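Local coordinates for protein putative oxidoreductase molybdopterin-binding subunit (Sulfolobus tokodaii, PDB 4ZOH) that probably catalyses molybdenum-dependent oxidation of a substrate as the large subunit of a xanthine dehydrogenase-type enzyme, holding the molybdopterin cytosine dinucleotide cofactor, at residues S484-L495 with S661-E672; R14-V23 with I207-F215. One frame throughout, in Å; residues are numbered along the deposited sequence.

Contact 1: S484-L495 with S661-E672. With MCN (pterin cytosine dinucleotide), chain D.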
loop_
_atom_site.group_PDB
_atom_site.type_symbol
_atom_site.label_atom_id
_atom_site.label_comp_id
_atom_site.label_asym_id
_atom_site.label_seq_id
_atom_site.Cartn_x
_atom_site.Cartn_y
_atom_site.Cartn_z
ATOM N N SER A 484 8.207 3.214 -30.335
ATOM C CA SER A 484 9.088 4.372 -30.264
ATOM C C SER A 484 8.286 5.634 -30.529
ATOM O O SER A 484 8.641 6.490 -31.359
ATOM C CB SER A 484 10.239 4.177 -31.224
ATOM O OG SER A 484 10.910 2.925 -30.965
ATOM N N ARG A 485 7.201 5.743 -29.778
ATOM C CA ARG A 485 6.201 6.773 -29.975
ATOM C C ARG A 485 6.184 7.760 -28.843
ATOM O O ARG A 485 5.591 8.821 -28.959
ATOM C CB ARG A 485 4.773 6.108 -30.106
ATOM C CG ARG A 485 4.188 5.596 -28.761
ATOM C CD ARG A 485 2.935 4.683 -28.952
ATOM N NE ARG A 485 1.809 5.434 -29.501
ATOM C CZ ARG A 485 1.061 6.301 -28.797
ATOM N NH1 ARG A 485 1.306 6.458 -27.496
ATOM N NH2 ARG A 485 0.059 6.999 -29.376
ATOM N N THR A 486 6.830 7.445 -27.733
ATOM C CA THR A 486 6.525 8.217 -26.516
ATOM C C THR A 486 6.998 9.659 -26.544
ATOM O O THR A 486 6.188 10.589 -26.273
ATOM C CB THR A 486 7.052 7.522 -25.279
ATOM O OG1 THR A 486 6.515 6.202 -25.247
ATOM C CG2 THR A 486 6.671 8.269 -24.068
ATOM N N VAL A 487 8.267 9.892 -26.889
ATOM C CA VAL A 487 8.694 11.308 -26.847
ATOM C C VAL A 487 7.982 12.107 -27.982
ATOM O O VAL A 487 7.636 13.279 -27.827
ATOM C CB VAL A 487 10.245 11.499 -26.853
ATOM C CG1 VAL A 487 10.801 11.334 -28.265
ATOM C CG2 VAL A 487 10.586 12.892 -26.259
ATOM N N THR A 488 7.713 11.442 -29.097
ATOM C CA THR A 488 7.128 12.141 -30.248
ATOM C C THR A 488 5.632 12.417 -30.070
ATOM O O THR A 488 5.200 13.572 -30.124
ATOM C CB THR A 488 7.394 11.316 -31.510
ATOM O OG1 THR A 488 8.785 11.160 -31.606
ATOM C CG2 THR A 488 6.933 12.055 -32.806
ATOM N N ILE A 489 4.843 11.340 -29.941
ATOM C CA ILE A 489 3.378 11.486 -29.792
ATOM C C ILE A 489 2.988 11.970 -28.386
ATOM O O ILE A 489 2.148 12.922 -28.186
ATOM C CB ILE A 489 2.667 10.154 -30.124
ATOM C CG1 ILE A 489 3.109 9.603 -31.498
ATOM C CG2 ILE A 489 1.155 10.385 -30.124
ATOM C CD1 ILE A 489 3.104 10.612 -32.671
ATOM N N GLY A 490 3.578 11.324 -27.374
ATOM C CA GLY A 490 3.299 11.744 -26.014
ATOM C C GLY A 490 3.884 13.140 -25.787
ATOM O O GLY A 490 3.296 13.960 -25.082
ATOM N N GLY A 491 5.043 13.441 -26.380
ATOM C CA GLY A 491 5.630 14.810 -26.155
ATOM C C GLY A 491 4.808 15.888 -26.870
ATOM O O GLY A 491 4.636 17.028 -26.367
ATOM N N SER A 492 4.255 15.533 -28.031
ATOM C CA SER A 492 3.384 16.520 -28.702
ATOM C C SER A 492 2.150 16.798 -27.869
ATOM O O SER A 492 1.745 17.992 -27.723
ATOM C CB SER A 492 3.035 16.039 -30.101
ATOM O OG SER A 492 4.215 16.003 -30.896
ATOM N N ALA A 493 1.582 15.736 -27.246
ATOM C CA ALA A 493 0.452 16.011 -26.314
ATOM C C ALA A 493 0.912 16.948 -25.144
ATOM O O ALA A 493 0.187 17.879 -24.715
ATOM C CB ALA A 493 -0.200 14.693 -25.826
ATOM N N VAL A 494 2.128 16.709 -24.641
ATOM C CA VAL A 494 2.702 17.555 -23.553
ATOM C C VAL A 494 2.829 19.046 -24.021
ATOM O O VAL A 494 2.476 19.997 -23.313
ATOM C CB VAL A 494 4.043 16.925 -23.037
ATOM C CG1 VAL A 494 4.918 17.931 -22.250
ATOM C CG2 VAL A 494 3.790 15.640 -22.193
ATOM N N LEU A 495 3.281 19.224 -25.259
ATOM C CA LEU A 495 3.474 20.547 -25.839
ATOM C C LEU A 495 2.115 21.287 -25.952
ATOM O O LEU A 495 1.980 22.436 -25.491
ATOM C CB LEU A 495 4.163 20.314 -27.189
ATOM C CG LEU A 495 5.153 21.212 -27.866
ATOM C CD1 LEU A 495 5.996 22.025 -26.926
ATOM C CD2 LEU A 495 6.020 20.312 -28.742
ATOM N N SER A 661 10.201 15.265 -38.082
ATOM C CA SER A 661 8.906 14.634 -38.252
ATOM C C SER A 661 7.906 15.761 -38.477
ATOM O O SER A 661 8.225 16.925 -38.229
ATOM C CB SER A 661 8.559 13.821 -36.985
ATOM O OG SER A 661 8.151 14.725 -35.997
ATOM N N PRO A 662 6.683 15.453 -38.945
ATOM C CA PRO A 662 5.708 16.594 -39.000
ATOM C C PRO A 662 5.115 16.998 -37.626
ATOM O O PRO A 662 4.349 17.957 -37.541
ATOM C CB PRO A 662 4.597 16.098 -39.943
ATOM C CG PRO A 662 4.791 14.593 -40.049
ATOM C CD PRO A 662 6.208 14.248 -39.657
ATOM N N HIS A 663 5.464 16.285 -36.558
ATOM C CA HIS A 663 4.830 16.532 -35.245
ATOM C C HIS A 663 5.398 17.786 -34.568
ATOM O O HIS A 663 6.540 18.191 -34.850
ATOM C CB HIS A 663 5.030 15.280 -34.353
ATOM C CG HIS A 663 4.503 14.019 -34.990
ATOM N ND1 HIS A 663 3.149 13.783 -35.190
ATOM C CD2 HIS A 663 5.150 12.958 -35.522
ATOM C CE1 HIS A 663 2.990 12.593 -35.759
ATOM N NE2 HIS A 663 4.193 12.086 -35.995
ATOM N N PRO A 664 4.625 18.386 -33.653
ATOM C CA PRO A 664 5.082 19.610 -32.986
ATOM C C PRO A 664 6.439 19.473 -32.272
ATOM O O PRO A 664 7.077 20.473 -32.015
ATOM C CB PRO A 664 3.967 19.922 -31.948
ATOM C CG PRO A 664 2.757 19.242 -32.487
ATOM C CD PRO A 664 3.223 18.065 -33.345
ATOM N N THR A 665 6.890 18.268 -31.968
ATOM C CA THR A 665 8.203 18.131 -31.345
ATOM C C THR A 665 9.300 18.122 -32.423
ATOM O O THR A 665 10.451 18.349 -32.084
ATOM C CB THR A 665 8.329 16.842 -30.501
ATOM O OG1 THR A 665 8.120 15.716 -31.366
ATOM C CG2 THR A 665 7.283 16.849 -29.388
ATOM N N GLY A 666 8.939 17.828 -33.687
ATOM C CA GLY A 666 9.934 17.542 -34.766
ATOM C C GLY A 666 10.714 16.230 -34.666
ATOM O O GLY A 666 11.526 15.874 -35.564
ATOM N N SER A 667 10.464 15.473 -33.591
ATOM C CA SER A 667 11.242 14.265 -33.275
ATOM C C SER A 667 10.689 12.984 -33.932
ATOM O O SER A 667 9.507 12.879 -34.195
ATOM C CB SER A 667 11.206 14.067 -31.738
ATOM O OG SER A 667 9.894 13.676 -31.300
ATOM N N LYS A 668 11.549 11.999 -34.148
ATOM C CA LYS A 668 11.173 10.673 -34.552
ATOM C C LYS A 668 11.694 9.756 -33.446
ATOM O O LYS A 668 12.593 10.162 -32.672
ATOM C CB LYS A 668 11.844 10.280 -35.910
ATOM C CG LYS A 668 11.679 11.400 -36.956
ATOM C CD LYS A 668 12.141 10.990 -38.365
ATOM C CE LYS A 668 11.882 12.096 -39.418
ATOM N NZ LYS A 668 12.154 11.447 -40.760
ATOM N N GLY A 669 11.198 8.507 -33.424
ATOM C CA GLY A 669 11.614 7.568 -32.428
ATOM C C GLY A 669 12.944 6.912 -32.636
ATOM O O GLY A 669 13.321 6.536 -33.780
ATOM N N ILE A 670 13.641 6.694 -31.524
ATOM C CA ILE A 670 14.881 5.954 -31.533
ATOM C C ILE A 670 14.834 4.715 -30.621
ATOM O O ILE A 670 15.803 3.893 -30.578
ATOM C CB ILE A 670 16.039 6.901 -31.025
ATOM C CG1 ILE A 670 17.425 6.317 -31.421
ATOM C CG2 ILE A 670 15.959 7.064 -29.474
ATOM C CD1 ILE A 670 18.613 7.282 -31.368
ATOM N N GLY A 671 13.740 4.539 -29.859
ATOM C CA GLY A 671 13.720 3.394 -28.867
ATOM C C GLY A 671 14.118 2.079 -29.473
ATOM O O GLY A 671 14.756 1.226 -28.799
ATOM N N GLU A 672 13.765 1.901 -30.752
ATOM C CA GLU A 672 13.994 0.599 -31.425
ATOM C C GLU A 672 15.127 0.473 -32.445
ATOM O O GLU A 672 15.577 -0.618 -32.673
ATOM C CB GLU A 672 12.641 0.011 -31.983
ATOM C CG GLU A 672 11.660 -0.277 -30.849
ATOM C CD GLU A 672 10.206 -0.503 -31.303
ATOM O OE1 GLU A 672 9.540 0.456 -31.735
ATOM O OE2 GLU A 672 9.758 -1.677 -31.286
HETATM N N1 MCN D . 14.621 10.645 -27.584
HETATM C C2 MCN D . 15.008 11.951 -27.837
HETATM N N3 MCN D . 14.901 12.499 -29.088
HETATM C C4 MCN D . 14.400 11.705 -30.113
HETATM C C5 MCN D . 14.009 10.388 -29.874
HETATM C C6 MCN D . 14.095 9.852 -28.589
HETATM O O2 MCN D . 15.459 12.696 -26.961
HETATM N N4 MCN D . 14.303 12.247 -31.308
HETATM C "C1'" MCN D . 14.750 10.156 -26.210
HETATM C C2D MCN D . 13.436 10.388 -25.460
HETATM O "O2'" MCN D . 13.413 11.593 -24.757
HETATM C "C3'" MCN D . 13.445 9.281 -24.439
HETATM C C4D MCN D . 13.870 8.169 -25.306
HETATM O O4D MCN D . 14.922 8.759 -26.186
HETATM O "O3'" MCN D . 14.365 9.474 -23.421
HETATM C "C5'" MCN D . 12.493 7.964 -25.908
HETATM O "O5'" MCN D . 12.537 7.210 -26.976
HETATM P PA MCN D . 11.284 7.046 -27.998
HETATM O O1A MCN D . 10.189 7.991 -27.940
HETATM O O2A MCN D . 12.093 6.856 -29.250
HETATM O O3A MCN D . 10.880 5.487 -27.498
HETATM P PB MCN D . 9.887 5.231 -26.251
HETATM O O1B MCN D . 8.468 5.226 -26.797
HETATM O O2B MCN D . 10.098 6.082 -25.076
HETATM O O3B MCN D . 10.357 3.825 -25.874
HETATM C C10 MCN D . 9.797 2.606 -26.436
HETATM C "C9'" MCN D . 10.895 1.685 -26.908
HETATM C "C8'" MCN D . 10.424 0.367 -27.227
HETATM S "S8'" MCN D . 9.114 0.155 -28.379
HETATM C "C7'" MCN D . 11.036 -0.759 -26.765
HETATM S "S7'" MCN D . 10.560 -2.405 -27.264
HETATM C "C6'" MCN D . 12.220 -0.708 -25.929
HETATM C C7 MCN D . 12.898 0.698 -26.036
HETATM O "O9'" MCN D . 11.874 1.659 -25.873
HETATM N "N5'" MCN D . 11.970 -1.110 -24.546
HETATM C C4A MCN D . 12.709 -0.621 -23.451
HETATM N "N8'" MCN D . 13.904 0.869 -24.943
HETATM C C4B MCN D . 13.709 0.365 -23.691
HETATM N "N1'" MCN D . 14.483 0.843 -22.714
HETATM C "C2'" MCN D . 14.284 0.422 -21.467
HETATM N "N2'" MCN D . 15.050 0.927 -20.523
HETATM N "N3'" MCN D . 13.305 -0.570 -21.129
HETATM C "C4'" MCN D . 12.499 -1.131 -22.146
HETATM O "O4'" MCN D . 11.642 -2.017 -21.861
#
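Thr488 OG1 and Ser667 OG lie 2.8 Å apart, a hydrogen bond that either could donate, at the tightly packed middle of this contact between helix 486-512 and the loop before helix 673-688. Ser667 OG also bonds Thr665 OG1 at 2.7 Å, a buried three-hydroxyl chain. The other branch of Thr488, CG2, anti to its own N with chi1 at -58°, reaches His663 CD2 at 3.4 Å. Over one face of that imidazole sits Ile489 CD1, 3.9 Å from the ring centroid and 19° off the normal; His663 ND1 is bonded to Tyr558. Ser492 OG turns back, donating to Thr488 O at 2.7 Å almost in line with the carbonyl, and lies beside Pro664 CD and Thr665 CG2. The solvent side lies beyond this, where exposed Pro664 has its CB 3.8 Å from CD2 of the partly exposed Leu495. At the opposite end Ser484 OG donates to Glu672 OE1 at 2.9 Å, on its anti lone pair. Arg336 pairs with the same oxygen, while OE2 accepts from Gly333 N. In between, the helix start and the loop clasp the diphosphate: Val487 N gives a nearly straight bond (169°) to O1A, and Ile670 N and Gly671 N share O2A. Backbone N-H groups from both sides thus probably offset the phosphate charge, and the Ser484 bond probably helps position Glu672, whose side chain is about 3 Å from the molybdenum.

Contact 2: R14-V23 with I207-F215. With MCN (pterin cytosine dinucleotide), chain D.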
loop_
_atom_site.group_PDB
_atom_site.type_symbol
_atom_site.label_atom_id
_atom_site.label_comp_id
_atom_site.label_asym_id
_atom_site.label_seq_id
_atom_site.Cartn_x
_atom_site.Cartn_y
_atom_site.Cartn_z
ATOM N N ARG A 14 15.072 8.265 -7.046
ATOM C CA ARG A 14 14.359 7.181 -6.327
ATOM C C ARG A 14 15.023 5.841 -6.545
ATOM O O ARG A 14 15.034 4.994 -5.653
ATOM C CB ARG A 14 12.910 7.052 -6.844
ATOM C CG ARG A 14 12.077 8.279 -6.642
ATOM C CD ARG A 14 10.797 8.239 -7.530
ATOM N NE ARG A 14 9.941 7.127 -7.128
ATOM C CZ ARG A 14 9.693 6.042 -7.869
ATOM N NH1 ARG A 14 10.190 5.896 -9.134
ATOM N NH2 ARG A 14 8.907 5.100 -7.322
ATOM N N LEU A 15 15.516 5.640 -7.768
ATOM C CA LEU A 15 15.960 4.336 -8.203
ATOM C C LEU A 15 17.387 4.013 -7.762
ATOM O O LEU A 15 17.664 2.874 -7.478
ATOM C CB LEU A 15 15.855 4.244 -9.733
ATOM C CG LEU A 15 14.407 4.464 -10.326
ATOM C CD1 LEU A 15 14.355 4.304 -11.870
ATOM C CD2 LEU A 15 13.357 3.565 -9.656
ATOM N N ILE A 16 18.268 5.017 -7.689
ATOM C CA ILE A 16 19.657 4.773 -7.242
ATOM C C ILE A 16 19.756 4.614 -5.771
ATOM O O ILE A 16 20.747 4.088 -5.286
ATOM C CB ILE A 16 20.610 5.885 -7.707
ATOM C CG1 ILE A 16 20.209 7.284 -7.075
ATOM C CG2 ILE A 16 20.599 5.828 -9.219
ATOM C CD1 ILE A 16 20.918 8.478 -7.705
ATOM N N THR A 17 18.707 5.038 -5.077
ATOM C CA THR A 17 18.578 4.928 -3.586
ATOM C C THR A 17 17.627 3.784 -3.183
ATOM O O THR A 17 17.418 3.506 -1.963
ATOM C CB THR A 17 18.098 6.265 -2.951
ATOM O OG1 THR A 17 16.801 6.667 -3.509
ATOM C CG2 THR A 17 19.137 7.433 -3.203
ATOM N N GLY A 18 17.117 3.056 -4.183
ATOM C CA GLY A 18 16.350 1.825 -3.877
ATOM C C GLY A 18 15.002 2.117 -3.286
ATOM O O GLY A 18 14.467 1.332 -2.542
ATOM N N LYS A 19 14.477 3.266 -3.627
ATOM C CA LYS A 19 13.138 3.728 -3.191
ATOM C C LYS A 19 12.144 3.679 -4.352
ATOM O O LYS A 19 11.103 4.288 -4.274
ATOM C CB LYS A 19 13.181 5.160 -2.621
ATOM C CG LYS A 19 14.181 5.385 -1.478
ATOM C CD LYS A 19 13.943 4.437 -0.276
ATOM C CE LYS A 19 15.064 4.566 0.745
ATOM N NZ LYS A 19 14.641 4.184 2.130
ATOM N N GLY A 20 12.446 2.972 -5.437
ATOM C CA GLY A 20 11.338 2.613 -6.341
ATOM C C GLY A 20 10.214 1.776 -5.670
ATOM O O GLY A 20 10.288 1.376 -4.485
ATOM N N ALA A 21 9.204 1.473 -6.462
ATOM C CA ALA A 21 8.176 0.514 -6.047
ATOM C C ALA A 21 7.725 -0.156 -7.330
ATOM O O ALA A 21 6.898 0.366 -8.093
ATOM C CB ALA A 21 7.022 1.175 -5.268
ATOM N N TYR A 22 8.357 -1.301 -7.576
ATOM C CA TYR A 22 7.958 -2.163 -8.689
ATOM C C TYR A 22 6.812 -3.058 -8.111
ATOM O O TYR A 22 6.589 -3.075 -6.879
ATOM C CB TYR A 22 9.129 -3.035 -9.149
ATOM C CG TYR A 22 10.256 -2.218 -9.673
ATOM C CD1 TYR A 22 10.442 -2.047 -11.040
ATOM C CD2 TYR A 22 11.199 -1.634 -8.770
ATOM C CE1 TYR A 22 11.556 -1.276 -11.523
ATOM C CE2 TYR A 22 12.306 -0.861 -9.208
ATOM C CZ TYR A 22 12.500 -0.651 -10.568
ATOM O OH TYR A 22 13.620 0.124 -10.997
ATOM N N VAL A 23 6.130 -3.790 -8.986
ATOM C CA VAL A 23 4.892 -4.494 -8.563
ATOM C C VAL A 23 5.081 -5.379 -7.342
ATOM O O VAL A 23 4.205 -5.413 -6.476
ATOM C CB VAL A 23 4.152 -5.218 -9.741
ATOM C CG1 VAL A 23 4.893 -6.444 -10.227
ATOM C CG2 VAL A 23 2.657 -5.531 -9.342
ATOM N N ILE A 207 -2.896 0.449 -12.282
ATOM C CA ILE A 207 -1.701 1.179 -11.860
ATOM C C ILE A 207 -0.508 0.452 -12.453
ATOM O O ILE A 207 -0.290 -0.720 -12.156
ATOM C CB ILE A 207 -1.606 1.274 -10.322
ATOM C CG1 ILE A 207 -2.764 2.152 -9.810
ATOM C CG2 ILE A 207 -0.230 1.850 -9.892
ATOM C CD1 ILE A 207 -2.920 2.208 -8.308
ATOM N N GLN A 208 0.227 1.168 -13.319
ATOM C CA GLN A 208 1.565 0.756 -13.706
ATOM C C GLN A 208 2.545 1.393 -12.725
ATOM O O GLN A 208 2.752 2.599 -12.782
ATOM C CB GLN A 208 1.864 1.221 -15.105
ATOM C CG GLN A 208 3.289 0.985 -15.610
ATOM C CD GLN A 208 3.562 1.863 -16.864
ATOM O OE1 GLN A 208 3.135 3.007 -16.919
ATOM N NE2 GLN A 208 4.140 1.265 -17.904
ATOM N N PRO A 209 3.134 0.603 -11.828
ATOM C CA PRO A 209 4.120 1.145 -10.819
ATOM C C PRO A 209 5.479 1.180 -11.583
ATOM O O PRO A 209 5.456 1.096 -12.856
ATOM C CB PRO A 209 4.125 0.052 -9.735
ATOM C CG PRO A 209 3.944 -1.217 -10.534
ATOM C CD PRO A 209 2.959 -0.861 -11.667
ATOM N N ASP A 210 6.610 1.230 -10.893
ATOM C CA ASP A 210 7.879 1.124 -11.641
ATOM C C ASP A 210 7.914 -0.217 -12.365
ATOM O O ASP A 210 7.575 -1.236 -11.785
ATOM C CB ASP A 210 9.131 1.301 -10.693
ATOM C CG ASP A 210 9.136 2.675 -10.037
ATOM O OD1 ASP A 210 9.072 3.669 -10.805
ATOM O OD2 ASP A 210 9.071 2.791 -8.789
ATOM N N VAL A 211 8.393 -0.212 -13.606
ATOM C CA VAL A 211 8.539 -1.423 -14.357
ATOM C C VAL A 211 9.999 -1.662 -14.742
ATOM O O VAL A 211 10.632 -0.808 -15.381
ATOM C CB VAL A 211 7.627 -1.300 -15.634
ATOM C CG1 VAL A 211 7.808 -2.506 -16.596
ATOM C CG2 VAL A 211 6.190 -1.063 -15.153
ATOM N N GLY A 212 10.517 -2.836 -14.413
ATOM C CA GLY A 212 11.909 -3.169 -14.719
ATOM C C GLY A 212 12.150 -3.540 -16.185
ATOM O O GLY A 212 12.739 -4.616 -16.441
ATOM N N GLY A 213 11.721 -2.687 -17.136
ATOM C CA GLY A 213 11.873 -2.991 -18.598
ATOM C C GLY A 213 10.784 -3.979 -19.114
ATOM O O GLY A 213 10.033 -4.593 -18.293
ATOM N N ALA A 214 10.750 -4.192 -20.436
ATOM C CA ALA A 214 9.699 -4.960 -21.070
ATOM C C ALA A 214 10.169 -5.392 -22.451
ATOM O O ALA A 214 10.166 -6.618 -22.770
ATOM C CB ALA A 214 8.458 -4.101 -21.189
ATOM N N PHE A 215 10.583 -4.382 -23.254
ATOM C CA PHE A 215 11.154 -4.589 -24.620
ATOM C C PHE A 215 10.103 -5.281 -25.502
ATOM O O PHE A 215 10.445 -6.092 -26.348
ATOM C CB PHE A 215 12.467 -5.377 -24.569
ATOM C CG PHE A 215 13.457 -4.785 -23.597
ATOM C CD1 PHE A 215 14.163 -3.622 -23.923
ATOM C CD2 PHE A 215 13.651 -5.359 -22.316
ATOM C CE1 PHE A 215 15.081 -3.069 -23.013
ATOM C CE2 PHE A 215 14.551 -4.787 -21.403
ATOM C CZ PHE A 215 15.269 -3.632 -21.736
HETATM N N1 MCN D . 14.621 10.645 -27.584
HETATM C C2 MCN D . 15.008 11.951 -27.837
HETATM N N3 MCN D . 14.901 12.499 -29.088
HETATM C C4 MCN D . 14.400 11.705 -30.113
HETATM C C5 MCN D . 14.009 10.388 -29.874
HETATM C C6 MCN D . 14.095 9.852 -28.589
HETATM O O2 MCN D . 15.459 12.696 -26.961
HETATM N N4 MCN D . 14.303 12.247 -31.308
HETATM C "C1'" MCN D . 14.750 10.156 -26.210
HETATM C C2D MCN D . 13.436 10.388 -25.460
HETATM O "O2'" MCN D . 13.413 11.593 -24.757
HETATM C "C3'" MCN D . 13.445 9.281 -24.439
HETATM C C4D MCN D . 13.870 8.169 -25.306
HETATM O O4D MCN D . 14.922 8.759 -26.186
HETATM O "O3'" MCN D . 14.365 9.474 -23.421
HETATM C "C5'" MCN D . 12.493 7.964 -25.908
HETATM O "O5'" MCN D . 12.537 7.210 -26.976
HETATM P PA MCN D . 11.284 7.046 -27.998
HETATM O O1A MCN D . 10.189 7.991 -27.940
HETATM O O2A MCN D . 12.093 6.856 -29.250
HETATM O O3A MCN D . 10.880 5.487 -27.498
HETATM P PB MCN D . 9.887 5.231 -26.251
HETATM O O1B MCN D . 8.468 5.226 -26.797
HETATM O O2B MCN D . 10.098 6.082 -25.076
HETATM O O3B MCN D . 10.357 3.825 -25.874
HETATM C C10 MCN D . 9.797 2.606 -26.436
HETATM C "C9'" MCN D . 10.895 1.685 -26.908
HETATM C "C8'" MCN D . 10.424 0.367 -27.227
HETATM S "S8'" MCN D . 9.114 0.155 -28.379
HETATM C "C7'" MCN D . 11.036 -0.759 -26.765
HETATM S "S7'" MCN D . 10.560 -2.405 -27.264
HETATM C "C6'" MCN D . 12.220 -0.708 -25.929
HETATM C C7 MCN D . 12.898 0.698 -26.036
HETATM O "O9'" MCN D . 11.874 1.659 -25.873
HETATM N "N5'" MCN D . 11.970 -1.110 -24.546
HETATM C C4A MCN D . 12.709 -0.621 -23.451
HETATM N "N8'" MCN D . 13.904 0.869 -24.943
HETATM C C4B MCN D . 13.709 0.365 -23.691
HETATM N "N1'" MCN D . 14.483 0.843 -22.714
HETATM C "C2'" MCN D . 14.284 0.422 -21.467
HETATM N "N2'" MCN D . 15.050 0.927 -20.523
HETATM N "N3'" MCN D . 13.305 -0.570 -21.129
HETATM C "C4'" MCN D . 12.499 -1.131 -22.146
HETATM O "O4'" MCN D . 11.642 -2.017 -21.861
HETATM O O HOH W 1 6.414 -3.644 -11.766
#
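Over one face of the Tyr22 ring lies Asp210 CB, 3.6 Å from the centroid and 12° off the normal, a CH-pi contact; at the edge are Val211 C in the ring plane and Gly212 N near it. The Arg14 guanidinium meets the Asp210 carboxylate edge-on, their planes 37° apart. Over the centre of the Phe215 ring, 3.5 Å above its plane, lies the pterin oxygen O4', to which Ala214 N and Phe215 N both donate. The contact joins the turn after helix 12-16 to the loop after strand 204-207, which leads on to the pterin. Arg14 NH1 bonds Asp210 OD1 at 3.0 Å, from the syn side but 28° out of the carboxylate plane, whereas Arg14 NH2 bonds Asp210 OD2 at 2.7 Å on its syn lone pair. A bend at chi3 brings the arginine end round to this two-nitrogen grip. The anti lone pair of Asp210 OD2 takes Ala21 N at 2.7 Å, a nearly straight bond. Asp210 N donates to Ala21 O at 2.9 Å, tilted from the carbonyl plane. A water bridges Val23 N and Asp210 O, and Pro209 CG packs 4.1 Å from Val23 CB. Tyr22 OH is bonded to the backbone of a chain of another protein, placing it at a subunit interface. With OD2 gripped twice, Asp210 is fixed in rotation, and its donors would probably favour the charged form.

In the fold
Contacts 1 and 2 hold different parts of one extended cofactor: contact 1 runs from the cytosine, whose amino group meets Lys668 O, through the diphosphate to the dithiolene side, and contact 2 reaches the pterin by the far end of 207-215. Their centres are 23 Å apart and their nearest atoms about 7 Å; they do not touch, but both contact the cofactor. The side chain of Glu672 in contact 1 is about 3 Å from the molybdenum, while that of Val211 in contact 2 is about 12 Å from it. Gly212 comes within about 6 Å (nearest atoms) of an iron-sulfur cluster, consistent with contact 2 flanking a route for electrons between pterin and cluster, as in xanthine dehydrogenase relatives.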